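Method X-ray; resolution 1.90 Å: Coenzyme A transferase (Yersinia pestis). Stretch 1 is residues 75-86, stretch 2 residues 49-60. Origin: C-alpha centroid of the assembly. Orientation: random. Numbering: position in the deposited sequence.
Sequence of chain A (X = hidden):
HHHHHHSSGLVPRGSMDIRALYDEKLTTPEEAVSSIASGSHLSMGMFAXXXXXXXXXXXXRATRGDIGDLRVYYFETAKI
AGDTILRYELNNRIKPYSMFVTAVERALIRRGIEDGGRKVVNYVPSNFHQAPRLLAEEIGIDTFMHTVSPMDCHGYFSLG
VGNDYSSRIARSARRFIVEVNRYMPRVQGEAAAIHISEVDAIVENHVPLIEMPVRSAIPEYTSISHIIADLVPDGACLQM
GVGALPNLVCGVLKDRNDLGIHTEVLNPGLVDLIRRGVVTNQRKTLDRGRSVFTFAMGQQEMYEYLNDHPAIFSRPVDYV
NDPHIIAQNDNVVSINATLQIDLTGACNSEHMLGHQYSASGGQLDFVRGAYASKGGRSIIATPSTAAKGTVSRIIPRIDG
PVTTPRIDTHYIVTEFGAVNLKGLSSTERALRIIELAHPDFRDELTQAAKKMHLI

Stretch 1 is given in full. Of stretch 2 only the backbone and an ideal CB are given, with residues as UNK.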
ATOM      1  N   PHE A  75      -4.387  20.288  -0.866  1.00 16.76           N
ATOM      2  CA  PHE A  75      -4.690  19.347   0.213  1.00 17.68           C
ATOM      3  C   PHE A  75      -5.028  20.109   1.499  1.00 18.30           C
ATOM      4  O   PHE A  75      -4.600  21.247   1.677  1.00 20.10           O
ATOM      5  CB  PHE A  75      -3.453  18.508   0.546  1.00 16.40           C
ATOM      6  CG  PHE A  75      -3.135  17.431  -0.448  1.00 16.46           C
ATOM      7  CD1 PHE A  75      -3.581  16.137  -0.253  1.00 17.67           C
ATOM      8  CD2 PHE A  75      -2.341  17.700  -1.549  1.00 16.20           C
ATOM      9  CE1 PHE A  75      -3.270  15.139  -1.152  1.00 17.77           C
ATOM     10  CE2 PHE A  75      -2.028  16.705  -2.453  1.00 16.82           C
ATOM     11  CZ  PHE A  75      -2.492  15.423  -2.253  1.00 14.85           C
ATOM     12  N   GLU A  76      -5.769  19.472   2.405  1.00 17.28           N
ATOM     13  CA  GLU A  76      -6.087  20.072   3.707  1.00 18.94           C
ATOM     14  C   GLU A  76      -6.708  21.474   3.729  1.00 18.55           C
ATOM     15  O   GLU A  76      -6.100  22.420   4.223  1.00 15.52           O
ATOM     16  CB  GLU A  76      -4.874  20.013   4.638  1.00 16.83           C
ATOM     17  CG  GLU A  76      -5.234  19.920   6.113  1.00 18.38           C
ATOM     18  CD  GLU A  76      -6.129  18.735   6.430  1.00 27.10           C
ATOM     19  OE1 GLU A  76      -6.012  17.694   5.754  1.00 28.12           O
ATOM     20  OE2 GLU A  76      -6.950  18.845   7.364  1.00 35.25           O
ATOM     21  N   THR A  77      -7.909  21.597   3.176  1.00 19.05           N
ATOM     22  CA  THR A  77      -8.619  22.872   3.104  1.00 18.76           C
ATOM     23  C   THR A  77      -8.951  23.507   4.458  1.00 17.35           C
ATOM     24  O   THR A  77      -9.223  22.819   5.439  1.00 17.86           O
ATOM     25  CB  THR A  77      -9.951  22.714   2.346  1.00 18.07           C
ATOM     26  OG1 THR A  77      -9.830  21.673   1.370  1.00 19.26           O
ATOM     27  CG2 THR A  77     -10.333  24.014   1.660  1.00 20.72           C
ATOM     28  N   ALA A  78      -8.922  24.836   4.484  1.00 17.55           N
ATOM     29  CA  ALA A  78      -9.222  25.626   5.672  1.00 18.64           C
ATOM     30  C   ALA A  78     -10.273  26.675   5.316  1.00 17.31           C
ATOM     31  O   ALA A  78     -10.465  26.988   4.143  1.00 17.79           O
ATOM     32  CB  ALA A  78      -7.970  26.290   6.203  1.00 19.39           C
ATOM     33  N   LYS A  79     -10.874  27.274   6.333  1.00 19.02           N
ATOM     34  CA  LYS A  79     -11.939  28.243   6.133  1.00 21.07           C
ATOM     35  C   LYS A  79     -11.462  29.375   5.241  1.00 20.87           C
ATOM     36  O   LYS A  79     -12.255  29.957   4.502  1.00 23.08           O
ATOM     37  CB  LYS A  79     -12.419  28.797   7.475  1.00 24.41           C
ATOM     38  CG  LYS A  79     -13.599  29.746   7.366  1.00 30.49           C
ATOM     39  CD  LYS A  79     -14.201  30.042   8.730  1.00 35.42           C
ATOM     40  CE  LYS A  79     -15.270  31.118   8.638  1.00 37.06           C
ATOM     41  NZ  LYS A  79     -16.258  30.826   7.567  1.00 41.23           N
ATOM     42  N   ILE A  80     -10.175  29.691   5.296  1.00 18.26           N
ATOM     43  CA  ILE A  80      -9.671  30.767   4.465  1.00 20.42           C
ATOM     44  C   ILE A  80      -9.939  30.441   2.997  1.00 18.46           C
ATOM     45  O   ILE A  80     -10.419  31.291   2.253  1.00 20.81           O
ATOM     46  CB  ILE A  80      -8.149  30.914   4.639  1.00 16.44           C
ATOM     47  CG1 ILE A  80      -7.802  31.256   6.090  1.00 19.33           C
ATOM     48  CG2 ILE A  80      -7.594  31.953   3.678  1.00 16.99           C
ATOM     49  CD1 ILE A  80      -6.409  30.831   6.497  1.00 20.70           C
ATOM     50  N   ALA A  81      -9.645  29.211   2.585  1.00 16.37           N
ATOM     51  CA  ALA A  81      -9.904  28.788   1.210  1.00 17.72           C
ATOM     52  C   ALA A  81     -11.395  28.683   0.868  1.00 16.98           C
ATOM     53  O   ALA A  81     -11.831  29.106  -0.200  1.00 18.38           O
ATOM     54  CB  ALA A  81      -9.194  27.475   0.908  1.00 16.08           C
ATOM     55  N   GLY A  82     -12.172  28.117   1.788  1.00 17.00           N
ATOM     56  CA  GLY A  82     -13.597  27.932   1.576  1.00 19.24           C
ATOM     57  C   GLY A  82     -14.341  29.240   1.427  1.00 21.77           C
ATOM     58  O   GLY A  82     -15.237  29.375   0.599  1.00 21.74           O
ATOM     59  N   ASP A  83     -13.963  30.197   2.260  1.00 19.88           N
ATOM     60  CA  ASP A  83     -14.547  31.533   2.267  1.00 23.14           C
ATOM     61  C   ASP A  83     -14.279  32.356   1.007  1.00 22.63           C
ATOM     62  O   ASP A  83     -15.102  33.180   0.618  1.00 22.32           O
ATOM     63  CB  ASP A  83     -14.133  32.298   3.524  1.00 27.11           C
ATOM     64  CG  ASP A  83     -14.860  31.809   4.759  1.00 29.33           C
ATOM     65  OD1 ASP A  83     -15.762  30.959   4.615  1.00 30.39           O
ATOM     66  OD2 ASP A  83     -14.530  32.274   5.868  1.00 33.39           O
ATOM     67  N   THR A  84     -13.115  32.161   0.393  1.00 18.44           N
ATOM     68  CA  THR A  84     -12.744  32.952  -0.777  1.00 16.46           C
ATOM     69  C   THR A  84     -12.803  32.268  -2.150  1.00 19.39           C
ATOM     70  O   THR A  84     -13.834  32.294  -2.817  1.00 17.91           O
ATOM     71  CB  THR A  84     -11.321  33.516  -0.598  1.00 19.93           C
ATOM     72  OG1 THR A  84     -10.405  32.436  -0.387  1.00 17.52           O
ATOM     73  CG2 THR A  84     -11.266  34.451   0.599  1.00 19.34           C
ATOM     74  N   ILE A  85     -11.695  31.661  -2.562  1.00 17.80           N
ATOM     75  CA  ILE A  85     -11.591  31.017  -3.876  1.00 16.66           C
ATOM     76  C   ILE A  85     -12.540  29.846  -4.113  1.00 17.24           C
ATOM     77  O   ILE A  85     -13.005  29.634  -5.231  1.00 17.51           O
ATOM     78  CB  ILE A  85     -10.139  30.610  -4.229  1.00 16.34           C
ATOM     79  CG1 ILE A  85      -9.569  29.644  -3.191  1.00 17.22           C
ATOM     80  CG2 ILE A  85      -9.260  31.844  -4.369  1.00 16.63           C
ATOM     81  CD1 ILE A  85      -8.458  28.778  -3.731  1.00 16.28           C
ATOM     82  N   LEU A  86     -12.804  29.078  -3.067  1.00 13.77           N
ATOM     83  CA  LEU A  86     -13.666  27.906  -3.168  1.00 16.32           C
ATOM     84  C   LEU A  86     -15.169  28.201  -3.075  1.00 18.62           C
ATOM     85  O   LEU A  86     -15.977  27.278  -3.118  1.00 17.12           O
ATOM     86  CB  LEU A  86     -13.263  26.854  -2.130  1.00 18.89           C
ATOM     87  CG  LEU A  86     -11.836  26.313  -2.251  1.00 16.96           C
ATOM     88  CD1 LEU A  86     -11.575  25.211  -1.238  1.00 17.84           C
ATOM     89  CD2 LEU A  86     -11.555  25.824  -3.661  1.00 18.67           C
ATOM     90  N   UNK A  49      -1.355  27.331   6.229  1.00 15.20           N
ATOM     91  CA  UNK A  49      -0.465  27.774   5.160  1.00 15.18           C
ATOM     92  C   UNK A  49      -1.191  28.557   4.052  1.00 13.55           C
ATOM     93  O   UNK A  49      -0.574  29.368   3.367  1.00 15.57           O
ATOM     94  CB  UNK A  49       0.240  26.560   4.551  1.00 15.18           C
ATOM     95  N   UNK A  50      -2.485  28.301   3.856  1.00 14.07           N
ATOM     96  CA  UNK A  50      -3.232  28.999   2.808  1.00 13.95           C
ATOM     97  C   UNK A  50      -3.126  30.496   3.089  1.00 15.24           C
ATOM     98  O   UNK A  50      -3.295  30.928   4.227  1.00 17.36           O
ATOM     99  CB  UNK A  50      -4.692  28.544   2.757  1.00 13.95           C
ATOM    100  N   UNK A  51      -2.843  31.288   2.057  1.00 15.04           N
ATOM    101  CA  UNK A  51      -2.619  32.729   2.257  1.00 15.46           C
ATOM    102  C   UNK A  51      -3.885  33.591   2.069  1.00 16.83           C
ATOM    103  O   UNK A  51      -4.337  33.768   0.944  1.00 14.59           O
ATOM    104  CB  UNK A  51      -1.538  33.209   1.287  1.00 15.46           C
ATOM    105  N   UNK A  52      -4.446  34.122   3.170  1.00 15.47           N
ATOM    106  CA  UNK A  52      -5.759  34.781   3.095  1.00 17.55           C
ATOM    107  C   UNK A  52      -5.819  36.018   2.211  1.00 16.36           C
ATOM    108  O   UNK A  52      -6.827  36.199   1.538  1.00 17.13           O
ATOM    109  CB  UNK A  52      -6.203  35.175   4.505  1.00 17.55           C
ATOM    110  N   UNK A  53      -4.790  36.850   2.202  1.00 15.00           N
ATOM    111  CA  UNK A  53      -4.864  38.067   1.395  1.00 17.80           C
ATOM    112  C   UNK A  53      -4.751  37.755  -0.098  1.00 17.95           C
ATOM    113  O   UNK A  53      -5.463  38.336  -0.932  1.00 16.00           O
ATOM    114  CB  UNK A  53      -3.762  39.044   1.810  1.00 17.80           C
ATOM    115  N   UNK A  54      -3.863  36.823  -0.432  1.00 15.85           N
ATOM    116  CA  UNK A  54      -3.684  36.397  -1.821  1.00 15.63           C
ATOM    117  C   UNK A  54      -4.935  35.681  -2.312  1.00 13.80           C
ATOM    118  O   UNK A  54      -5.375  35.900  -3.437  1.00 16.77           O
ATOM    119  CB  UNK A  54      -2.461  35.488  -1.958  1.00 15.63           C
ATOM    120  N   UNK A  55      -5.512  34.830  -1.477  1.00 13.98           N
ATOM    121  CA  UNK A  55      -6.706  34.092  -1.885  1.00 15.38           C
ATOM    122  C   UNK A  55      -7.933  35.005  -2.011  1.00 19.17           C
ATOM    123  O   UNK A  55      -8.773  34.806  -2.893  1.00 16.20           O
ATOM    124  CB  UNK A  55      -6.993  32.972  -0.883  1.00 15.38           C
ATOM    125  N   UNK A  56      -8.035  36.005  -1.140  1.00 19.09           N
ATOM    126  CA  UNK A  56      -9.118  36.977  -1.298  1.00 19.02           C
ATOM    127  C   UNK A  56      -8.965  37.727  -2.619  1.00 18.62           C
ATOM    128  O   UNK A  56      -9.943  37.914  -3.359  1.00 20.35           O
ATOM    129  CB  UNK A  56      -9.137  37.961  -0.126  1.00 19.02           C
ATOM    130  N   UNK A  57      -7.741  38.153  -2.925  1.00 14.71           N
ATOM    131  CA  UNK A  57      -7.493  38.905  -4.154  1.00 17.69           C
ATOM    132  C   UNK A  57      -7.760  38.054  -5.412  1.00 19.29           C
ATOM    133  O   UNK A  57      -8.285  38.536  -6.419  1.00 15.87           O
ATOM    134  CB  UNK A  57      -6.051  39.418  -4.166  1.00 17.69           C
ATOM    135  N   UNK A  58      -7.400  36.779  -5.353  1.00 16.96           N
ATOM    136  CA  UNK A  58      -7.675  35.890  -6.470  1.00 15.39           C
ATOM    137  C   UNK A  58      -9.185  35.697  -6.646  1.00 17.64           C
ATOM    138  O   UNK A  58      -9.691  35.738  -7.765  1.00 17.43           O
ATOM    139  CB  UNK A  58      -6.984  34.541  -6.259  1.00 15.39           C
ATOM    140  N   UNK A  59      -9.903  35.478  -5.546  1.00 17.11           N
ATOM    141  CA  UNK A  59     -11.356  35.310  -5.605  1.00 17.15           C
ATOM    142  C   UNK A  59     -12.017  36.563  -6.190  1.00 19.45           C
ATOM    143  O   UNK A  59     -12.928  36.475  -7.024  1.00 19.36           O
ATOM    144  CB  UNK A  59     -11.918  35.013  -4.213  1.00 17.15           C
ATOM    145  N   UNK A  60     -11.569  37.730  -5.741  1.00 20.87           N
ATOM    146  CA  UNK A  60     -12.070  38.989  -6.287  1.00 21.71           C
ATOM    147  C   UNK A  60     -11.847  39.072  -7.799  1.00 22.73           C
ATOM    148  O   UNK A  60     -12.700  39.577  -8.551  1.00 21.19           O
ATOM    149  CB  UNK A  60     -11.392  40.172  -5.592  1.00 21.71           C
TER

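Stretch 2 enters as a turn and becomes a helix at position 52, running nearly parallel to the short helix 79-83 of stretch 1 (12° between directions, 9.5 Å at closest approach).

At position 49 the CB points sideways with nothing of stretch 1 nearby, so the contact scarcely restricts the choice; the residue is Ala-49.

Position 50 is more telling. Its CB points toward stretch 1, 4.6 Å from Ile-80 CG2 and 5.0 Å from Ala-81 CB, and beyond lies the start of helix 79-83, where Ala-78 N has no acceptor within stretch 1 and Ala-81 N has only a weak bond to Ala-78 O. A long side chain ending in an acceptor, Glu or Gln, would suit. The carboxylate of Glu-50 receives weak hydrogen bonds from Ala-78 N to OE1 and OE2 (both 3.3 Å) and from Ala-81 N to OE1 (3.2 Å). Ala-81 CB lies against it, 3.1 Å from Glu-50 OE1.

Position 51, the N-cap, points away, and its phi of -93° and psi of 108° leave several residues possible, proline among them; it is Pro-51. Position 52 opens the helix with phi -63°, and its ideal CB lies 3.6 Å from Ile-80 CG2. A compact apolar residue fits, and proline is well tolerated in a first turn. Pro-52 sets its CB 3.7 Å from Ile-80 CG2.

Positions 53 and 54 make no contact and are little constrained from this side; they are Ala-53 and Leu-54.

Position 55 points toward stretch 1, between Ile-80 and Ile-85, with Thr-84 OG1 3.5 Å from the ideal CB. That hydroxyl already donates to Ile-80 O, so an apolar side chain such as Leu, Ile or Met is favoured. Leu-55 places CD1 4.1 Å from Ile-80 CG2 and CD2 3.8 Å from Ile-85 CD1.

At position 56 the CB lies 4.2 Å from Thr-84 CG2, but the direction is away overall, which allows a long polar chain. Lys-56 extends outward, chi1 to chi3 all t. Position 57 points away, unrestricted by stretch 1; it is Ala-57.

Position 58 points toward stretch 1, its ideal CB 4.0 Å from Ile-85 CG2; apolar residues suit, and Leu-58 keeps that CB contact.

Position 59 is the tightest by backbone: its CA lies 4.6 Å from Ile-85 CA, and its ideal CB 3.5 Å from Thr-84 C. A small residue, Ala, Gly or perhaps Ser, suits. Ala-59 also rests its CB 4.1 Å from Ile-85 CG2.

At position 60 the CB points sideways, out of contact, so many residues would serve, polar ones included; it is Asp-60.

Stretch 2, residues 49-60: AEPPALLKALAD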
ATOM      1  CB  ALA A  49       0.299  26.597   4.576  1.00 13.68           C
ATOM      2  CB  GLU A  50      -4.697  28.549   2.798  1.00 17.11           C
ATOM      3  CG  GLU A  50      -4.892  27.046   2.596  1.00 14.86           C
ATOM      4  CD  GLU A  50      -6.348  26.613   2.683  1.00 18.05           C
ATOM      5  OE1 GLU A  50      -7.169  27.366   3.242  1.00 17.93           O
ATOM      6  OE2 GLU A  50      -6.670  25.511   2.195  1.00 18.33           O
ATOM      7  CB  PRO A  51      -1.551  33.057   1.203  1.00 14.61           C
ATOM      8  CG  PRO A  51      -1.821  32.085   0.100  1.00 15.84           C
ATOM      9  CD  PRO A  51      -2.393  30.833   0.729  1.00 14.51           C
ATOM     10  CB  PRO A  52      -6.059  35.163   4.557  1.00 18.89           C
ATOM     11  CG  PRO A  52      -4.711  35.128   5.253  1.00 17.46           C
ATOM     12  CD  PRO A  52      -3.976  34.003   4.563  1.00 16.41           C
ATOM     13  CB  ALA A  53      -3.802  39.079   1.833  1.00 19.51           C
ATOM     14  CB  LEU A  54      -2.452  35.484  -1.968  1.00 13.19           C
ATOM     15  CG  LEU A  54      -1.096  36.171  -1.776  1.00 13.05           C
ATOM     16  CD1 LEU A  54       0.057  35.150  -1.775  1.00 13.90           C
ATOM     17  CD2 LEU A  54      -0.858  37.238  -2.855  1.00 15.69           C
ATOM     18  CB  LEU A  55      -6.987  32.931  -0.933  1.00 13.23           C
ATOM     19  CG  LEU A  55      -5.921  31.828  -1.016  1.00 14.81           C
ATOM     20  CD1 LEU A  55      -6.226  30.739  -0.002  1.00 14.70           C
ATOM     21  CD2 LEU A  55      -5.813  31.236  -2.426  1.00 16.66           C
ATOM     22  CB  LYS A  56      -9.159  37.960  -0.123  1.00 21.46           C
ATOM     23  CG  LYS A  56     -10.217  39.051  -0.277  1.00 22.29           C
ATOM     24  CD  LYS A  56     -10.196  39.995   0.919  1.00 32.24           C
ATOM     25  CE  LYS A  56     -11.148  41.164   0.710  1.00 41.12           C
ATOM     26  NZ  LYS A  56     -12.554  40.787   1.017  1.00 43.94           N
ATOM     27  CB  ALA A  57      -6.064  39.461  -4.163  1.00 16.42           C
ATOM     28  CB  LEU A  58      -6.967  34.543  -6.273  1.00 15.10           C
ATOM     29  CG  LEU A  58      -7.093  33.503  -7.391  1.00 16.09           C
ATOM     30  CD1 LEU A  58      -6.740  34.108  -8.785  1.00 14.38           C
ATOM     31  CD2 LEU A  58      -6.208  32.284  -7.060  1.00 15.02           C
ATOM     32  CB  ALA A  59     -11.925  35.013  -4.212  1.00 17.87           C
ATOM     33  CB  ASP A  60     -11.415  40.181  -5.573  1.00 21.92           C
ATOM     34  CG  ASP A  60     -11.824  40.293  -4.106  1.00 25.03           C
ATOM     35  OD1 ASP A  60     -12.692  39.515  -3.648  1.00 27.45           O
ATOM     36  OD2 ASP A  60     -11.267  41.174  -3.401  1.00 30.39           O
TER
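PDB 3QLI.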